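Local coordinates for FYVE, RhoGEF and PH domain-containing protein 5 (Homo sapiens, PDB 3MPX) that activates the small GTPase CDC42 by exchanging its bound GDP for GTP, with this chain containing the DH and first PH domains, at residues V109-E114 against Y194-G199; E136-L139 against R143-A146; Q175-L180 against K206-A211. One frame throughout, in Å; residues are numbered along the deposited sequence.

How the interactions relate
All three contacts lie in the helical DH domain, and none involves the strands of the PH domain. Interactions 1 and 3 are neighbours, with centres about 12 Å apart. Both use helix 192-214, which meets the short helix 108-111 in the first and helix 162-184 in the third. Their segments alternate along the chain, and they touch, for example where Thr197 CG2 lies 3.3 Å from Leu180 O. Interaction 2 is local, between helices 117-138 and 142-152. Its centre lies about 41 Å from that of interaction 1 and 32 Å from that of interaction 3. The contacts thus mark two distant regions of one elongated exchange-factor domain.

Interaction 1. Residues V109-E114 against Y194-G199; sequences VFLARE and YDNTQG
Leu111 and Gly199 bring the two backbones closest, with their CA atoms 6.9 Å apart. Segment 109-114 starts in the short, weakly bonded helix 108-111 and runs on into a turn. Segment 194-199 is regular helix, part of helix 192-214. Both belong to the helical DH domain, and the contact fastens a short connecting helix to the long helix near the end of the bundle. No hydrogen bond crosses between the segments.

Leu111 carries the packing with both of its methyl groups. Its CG is anti to the carbonyl carbon (chi1 -64°), which sends the branch out to helix 192-214. The branch then divides over two places one helical turn apart. CD1 lies against the side chain of Asn196, a van der Waals contact at 3.7 Å from Asn196 CG, and the two side chains cross at about a right angle. CD2 rests on bare backbone, 3.5 Å from Gly199 C. Gly199 has no side chain on this face, and the methyl group reaches the main chain directly. Asn196 O is also near, 3.9 Å from Leu111 CG.

The neighbouring side chains extend the attachment. Phe110 reaches Ala200 and Ile204 of helix 192-214 and meets the ring of Tyr176 edge-to-face. Gly199 O accepts a hydrogen bond from Ser202 OG further along its own helix.

The turn after Leu111 is tied back to the short helix. Arg113 N bonds to Phe110 O at 2.9 Å. The guanidinium of Arg113 folds back as well: its NH2 donates to Val109 O at 3.1 Å, on a lone pair in the carbonyl plane, with a C=O...N angle of 123°.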
# COMPACT_ATOMS: atom_id res chain seq x y z
N VAL A 109 -2.46 16.95 13.97
CA VAL A 109 -1.85 17.44 12.74
C VAL A 109 -2.71 16.97 11.54
O VAL A 109 -2.85 17.70 10.57
CB VAL A 109 -0.39 16.93 12.60
CG1 VAL A 109 0.16 17.13 11.19
CG2 VAL A 109 0.51 17.56 13.67
N PHE A 110 -3.30 15.76 11.62
CA PHE A 110 -4.14 15.25 10.54
C PHE A 110 -5.52 15.95 10.54
O PHE A 110 -5.95 16.43 9.50
CB PHE A 110 -4.27 13.72 10.60
CG PHE A 110 -2.95 12.99 10.48
CD1 PHE A 110 -2.47 12.58 9.25
CD2 PHE A 110 -2.18 12.71 11.62
CE1 PHE A 110 -1.25 11.90 9.15
CE2 PHE A 110 -0.97 12.02 11.51
CZ PHE A 110 -0.51 11.63 10.27
N LEU A 111 -6.15 16.05 11.72
CA LEU A 111 -7.45 16.70 11.98
C LEU A 111 -7.50 18.14 11.45
O LEU A 111 -8.53 18.58 10.92
CB LEU A 111 -7.69 16.77 13.50
CG LEU A 111 -7.86 15.48 14.29
CD1 LEU A 111 -8.01 15.81 15.74
CD2 LEU A 111 -9.08 14.69 13.83
N ALA A 112 -6.40 18.87 11.65
CA ALA A 112 -6.27 20.27 11.24
C ALA A 112 -6.32 20.42 9.70
O ALA A 112 -6.63 21.51 9.20
CB ALA A 112 -4.95 20.81 11.77
N ARG A 113 -6.03 19.31 8.98
CA ARG A 113 -5.90 19.23 7.54
C ARG A 113 -7.03 18.41 6.88
O ARG A 113 -6.76 17.52 6.07
CB ARG A 113 -4.50 18.69 7.21
CG ARG A 113 -3.41 19.70 7.48
CD ARG A 113 -2.09 19.10 7.93
NE ARG A 113 -1.04 20.12 8.09
CZ ARG A 113 -0.75 20.74 9.23
NH1 ARG A 113 0.21 21.64 9.27
NH2 ARG A 113 -1.43 20.46 10.33
N GLU A 114 -8.29 18.75 7.15
CA GLU A 114 -9.42 18.07 6.52
C GLU A 114 -9.46 18.44 5.02
O GLU A 114 -9.51 17.55 4.19
CB GLU A 114 -10.73 18.39 7.23
CG GLU A 114 -11.86 17.45 6.86
CD GLU A 114 -13.14 17.68 7.63
OE1 GLU A 114 -13.86 18.66 7.33
OE2 GLU A 114 -13.41 16.89 8.57
N TYR A 194 -5.89 9.87 22.23
CA TYR A 194 -6.57 8.63 21.81
C TYR A 194 -7.80 9.02 20.99
O TYR A 194 -8.10 8.38 19.99
CB TYR A 194 -6.99 7.78 23.03
CG TYR A 194 -7.71 6.49 22.70
CD1 TYR A 194 -7.02 5.27 22.67
CD2 TYR A 194 -9.08 6.46 22.48
CE1 TYR A 194 -7.68 4.08 22.37
CE2 TYR A 194 -9.75 5.27 22.18
CZ TYR A 194 -9.04 4.09 22.11
OH TYR A 194 -9.70 2.92 21.80
N ASP A 195 -8.49 10.09 21.43
CA ASP A 195 -9.66 10.66 20.79
C ASP A 195 -9.31 11.23 19.42
O ASP A 195 -9.95 10.85 18.43
CB ASP A 195 -10.29 11.73 21.70
CG ASP A 195 -11.36 11.18 22.63
OD1 ASP A 195 -11.20 10.03 23.11
OD2 ASP A 195 -12.37 11.89 22.85
N ASN A 196 -8.29 12.10 19.38
CA ASN A 196 -7.78 12.72 18.16
C ASN A 196 -7.28 11.71 17.13
O ASN A 196 -7.50 11.93 15.93
CB ASN A 196 -6.65 13.69 18.50
CG ASN A 196 -7.10 14.93 19.24
OD1 ASN A 196 -8.30 15.17 19.47
ND2 ASN A 196 -6.14 15.75 19.62
N THR A 197 -6.62 10.59 17.60
CA THR A 197 -6.10 9.51 16.74
C THR A 197 -7.29 8.83 16.04
O THR A 197 -7.22 8.57 14.84
CB THR A 197 -5.18 8.55 17.54
OG1 THR A 197 -4.08 9.29 18.10
CG2 THR A 197 -4.61 7.41 16.68
N GLN A 198 -8.39 8.59 16.79
CA GLN A 198 -9.63 8.01 16.30
C GLN A 198 -10.24 8.92 15.20
O GLN A 198 -10.65 8.42 14.15
CB GLN A 198 -10.62 7.83 17.45
CG GLN A 198 -10.45 6.52 18.20
CD GLN A 198 -11.35 6.40 19.41
OE1 GLN A 198 -11.46 7.31 20.25
NE2 GLN A 198 -11.93 5.22 19.58
N GLY A 199 -10.24 10.22 15.47
CA GLY A 199 -10.73 11.26 14.57
C GLY A 199 -9.93 11.34 13.29
O GLY A 199 -10.50 11.45 12.21

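Interaction 2. Residues E136-L139 against R143-A146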
# COMPACT_ATOMS: atom_id res chain seq x y z
N GLU A 136 -2.51 6.11 -23.15
CA GLU A 136 -3.23 6.11 -24.42
C GLU A 136 -2.72 7.24 -25.30
O GLU A 136 -2.33 6.98 -26.43
CB GLU A 136 -4.75 6.26 -24.23
N ASN A 137 -2.65 8.47 -24.75
CA ASN A 137 -2.22 9.66 -25.48
C ASN A 137 -0.71 9.67 -25.78
O ASN A 137 -0.27 10.47 -26.60
CB ASN A 137 -2.65 10.94 -24.76
CG ASN A 137 -4.00 11.48 -25.18
OD1 ASN A 137 -5.05 10.85 -24.98
ND2 ASN A 137 -4.00 12.70 -25.72
N CYS A 138 0.06 8.76 -25.18
CA CYS A 138 1.49 8.64 -25.48
C CYS A 138 1.73 7.88 -26.80
O CYS A 138 2.69 8.19 -27.51
CB CYS A 138 2.25 8.01 -24.31
SG CYS A 138 2.64 9.19 -22.99
N LEU A 139 0.82 6.94 -27.14
CA LEU A 139 0.85 6.11 -28.34
C LEU A 139 0.76 6.89 -29.67
O LEU A 139 0.97 6.31 -30.73
CB LEU A 139 -0.29 5.06 -28.32
CG LEU A 139 -0.47 4.13 -27.10
CD1 LEU A 139 -1.75 3.36 -27.23
CD2 LEU A 139 0.69 3.16 -26.93
N ARG A 143 5.65 14.20 -28.25
CA ARG A 143 5.92 15.16 -27.16
C ARG A 143 5.49 14.60 -25.77
O ARG A 143 6.26 14.71 -24.81
CB ARG A 143 5.22 16.50 -27.45
CG ARG A 143 5.58 17.66 -26.53
CD ARG A 143 6.99 18.18 -26.75
NE ARG A 143 7.53 18.82 -25.55
CZ ARG A 143 7.96 18.17 -24.48
NH1 ARG A 143 7.88 16.84 -24.42
NH2 ARG A 143 8.43 18.83 -23.43
N LEU A 144 4.27 14.05 -25.66
CA LEU A 144 3.82 13.48 -24.39
C LEU A 144 4.62 12.19 -24.10
O LEU A 144 5.03 11.99 -22.95
CB LEU A 144 2.30 13.22 -24.38
CG LEU A 144 1.69 12.90 -22.99
CD1 LEU A 144 1.56 14.14 -22.16
CD2 LEU A 144 0.34 12.25 -23.13
N ALA A 145 4.90 11.38 -25.15
CA ALA A 145 5.70 10.17 -24.99
C ALA A 145 7.09 10.53 -24.47
O ALA A 145 7.52 9.93 -23.49
CB ALA A 145 5.79 9.41 -26.29
N ALA A 146 7.72 11.58 -25.02
CA ALA A 146 9.03 12.10 -24.62
C ALA A 146 9.02 12.52 -23.17
O ALA A 146 10.02 12.33 -22.49
CB ALA A 146 9.42 13.28 -25.51
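Cys138 and Leu144 meet across a short connection between two helices of the DH domain. Helix 117-138 ends here, and helix 142-152 begins after only a few residues. They are two successive helices joined by a short link. The CA atoms of Cys138 and Ala145 are 4.5 Å apart, so the backbones themselves are close.

Apolar packing comes first. Leu144 points toward the other helix with CG anti to its backbone N (chi1 -167°). This brings its CD2 methyl between two consecutive residues of segment 136-139. On one of them it lies 3.6 Å from Asn137 CB, touching the aliphatic root of that side chain and not its amide. On the other it lies 3.8 Å from Cys138 SG. Beside this, the CB atoms of Cys138 and Ala145 approach more loosely, at 4.3 Å.

A second group of contacts runs between side chains and main chain. Cys138 SG lies 3.7 Å from Leu144 O, a packing contact and not a hydrogen bond. In the reverse sense, Ala145 CB sits 3.5 Å from Cys138 O. Each segment thus places a side-chain atom against a carbonyl of the other.

Hydrogen bonds hold each side of the junction separately, and none crosses it. Leu139 N bonds to Glu136 O at 3.2 Å within the first segment. Leu144 N is bonded to Ser141 OG, at the start of the second helix.

The junction is backed by the long helix 21-59. Leu144 packs on Val52 and Met59 there, and Arg143 forms a salt bridge from NE to Asp58 OD2. The strands of the PH domain take no part.

Interaction 3. Residues Q175-L180 against K206-A211; sequences QYQVLL and KVTDRA
Within the DH domain, helices 162-184 and 192-214 are linked here by a partly buried polar pair, Gln177 and Thr208. Thr208 OG1 donates a hydrogen bond to Gln177 OE1 at 2.7 Å. The two side chains come from opposite directions and bridge backbones whose CA atoms are 9.2 Å apart. Gln177 spans most of that gap. Its chain is extended beyond CG (chi2 -179°), which carries the flat amide across to the threonine. The bond is off the lone pairs: the hydroxyl sits above the amide plane, 40° out of it, with a C=O...O angle of 126°.

The threonine methyl lies over the same face of the amide as the hydroxyl. Thr208 CG2 lies 3.7 Å from Gln177 OE1 and 3.9 Å from Gln177 NE2.

Both helices belong to the elongated bundle that forms the exchange-factor domain, and other side chains fill the space around the link. Gln177 and Leu180 touch Ile204, while Thr208 lies against Leu173 and Phe174. Val207 turns to Phe117 and His120 of helix 117-138.

Thr208 OG1 also has a hydrogen bond with Ile204 O, one turn earlier in its own helix. The hydroxyl has one proton, so the two carbonyl oxygens, Ile204 O and Gln177 OE1, probably share it.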
# COMPACT_ATOMS: atom_id res chain seq x y z
N GLN A 175 -0.88 3.70 4.82
CA GLN A 175 0.22 3.74 5.76
C GLN A 175 -0.16 4.51 7.02
O GLN A 175 0.10 4.03 8.12
CB GLN A 175 1.48 4.32 5.09
CG GLN A 175 2.22 3.29 4.20
CD GLN A 175 3.29 3.91 3.33
OE1 GLN A 175 3.71 5.06 3.50
NE2 GLN A 175 3.75 3.16 2.34
N TYR A 176 -0.83 5.68 6.88
CA TYR A 176 -1.29 6.46 8.04
C TYR A 176 -2.25 5.58 8.86
O TYR A 176 -2.08 5.47 10.07
CB TYR A 176 -2.01 7.74 7.61
CG TYR A 176 -1.17 8.82 6.96
CD1 TYR A 176 0.13 9.07 7.38
CD2 TYR A 176 -1.73 9.70 6.04
CE1 TYR A 176 0.89 10.10 6.82
CE2 TYR A 176 -0.98 10.73 5.47
CZ TYR A 176 0.33 10.91 5.85
OH TYR A 176 1.07 11.91 5.27
N GLN A 177 -3.20 4.89 8.19
CA GLN A 177 -4.14 3.94 8.79
C GLN A 177 -3.43 2.88 9.60
O GLN A 177 -3.74 2.74 10.77
CB GLN A 177 -4.99 3.29 7.70
CG GLN A 177 -6.14 4.18 7.25
CD GLN A 177 -7.03 3.58 6.18
OE1 GLN A 177 -8.19 3.98 6.05
NE2 GLN A 177 -6.51 2.65 5.37
N VAL A 178 -2.42 2.18 9.03
CA VAL A 178 -1.70 1.14 9.77
C VAL A 178 -0.86 1.74 10.92
O VAL A 178 -0.90 1.22 12.03
CB VAL A 178 -0.88 0.11 8.92
CG1 VAL A 178 -1.72 -0.48 7.81
CG2 VAL A 178 0.41 0.69 8.37
N LEU A 179 -0.13 2.85 10.67
CA LEU A 179 0.70 3.50 11.68
C LEU A 179 -0.15 4.05 12.82
O LEU A 179 0.19 3.83 13.99
CB LEU A 179 1.54 4.64 11.07
CG LEU A 179 2.87 4.25 10.45
CD1 LEU A 179 3.12 5.03 9.18
CD2 LEU A 179 4.01 4.51 11.40
N LEU A 180 -1.26 4.75 12.48
CA LEU A 180 -2.13 5.40 13.45
C LEU A 180 -2.88 4.41 14.31
O LEU A 180 -3.13 4.70 15.50
CB LEU A 180 -3.05 6.41 12.77
CG LEU A 180 -2.33 7.72 12.35
CD1 LEU A 180 -3.11 8.47 11.34
CD2 LEU A 180 -2.04 8.62 13.56
N LYS A 206 -12.40 8.16 5.45
CA LYS A 206 -13.34 8.86 4.57
C LYS A 206 -12.67 9.01 3.19
O LYS A 206 -13.33 8.77 2.17
CB LYS A 206 -13.70 10.24 5.15
CG LYS A 206 -15.09 10.34 5.81
CD LYS A 206 -15.06 10.73 7.31
CE LYS A 206 -14.52 12.13 7.65
NZ LYS A 206 -14.35 12.35 9.13
N VAL A 207 -11.35 9.30 3.18
CA VAL A 207 -10.56 9.46 1.96
C VAL A 207 -10.24 8.11 1.30
O VAL A 207 -10.43 8.00 0.09
CB VAL A 207 -9.27 10.30 2.18
CG1 VAL A 207 -8.61 10.65 0.85
CG2 VAL A 207 -9.56 11.58 2.96
N THR A 208 -9.75 7.09 2.05
CA THR A 208 -9.39 5.76 1.52
C THR A 208 -10.61 4.98 1.03
O THR A 208 -10.48 4.11 0.17
CB THR A 208 -8.60 4.92 2.53
OG1 THR A 208 -9.31 4.84 3.76
CG2 THR A 208 -7.21 5.45 2.77
N ASP A 209 -11.80 5.31 1.55
CA ASP A 209 -13.04 4.68 1.09
C ASP A 209 -13.16 4.86 -0.42
O ASP A 209 -13.43 3.88 -1.12
CB ASP A 209 -14.24 5.31 1.80
CG ASP A 209 -14.56 4.70 3.15
OD1 ASP A 209 -15.52 5.19 3.81
OD2 ASP A 209 -13.81 3.77 3.59
N ARG A 210 -12.87 6.08 -0.90
CA ARG A 210 -12.91 6.47 -2.31
C ARG A 210 -11.89 5.66 -3.14
O ARG A 210 -12.18 5.30 -4.28
CB ARG A 210 -12.69 8.00 -2.44
N ALA A 211 -10.71 5.34 -2.57
CA ALA A 211 -9.70 4.56 -3.28
C ALA A 211 -10.24 3.15 -3.62
O ALA A 211 -10.20 2.71 -4.76
CB ALA A 211 -8.43 4.48 -2.44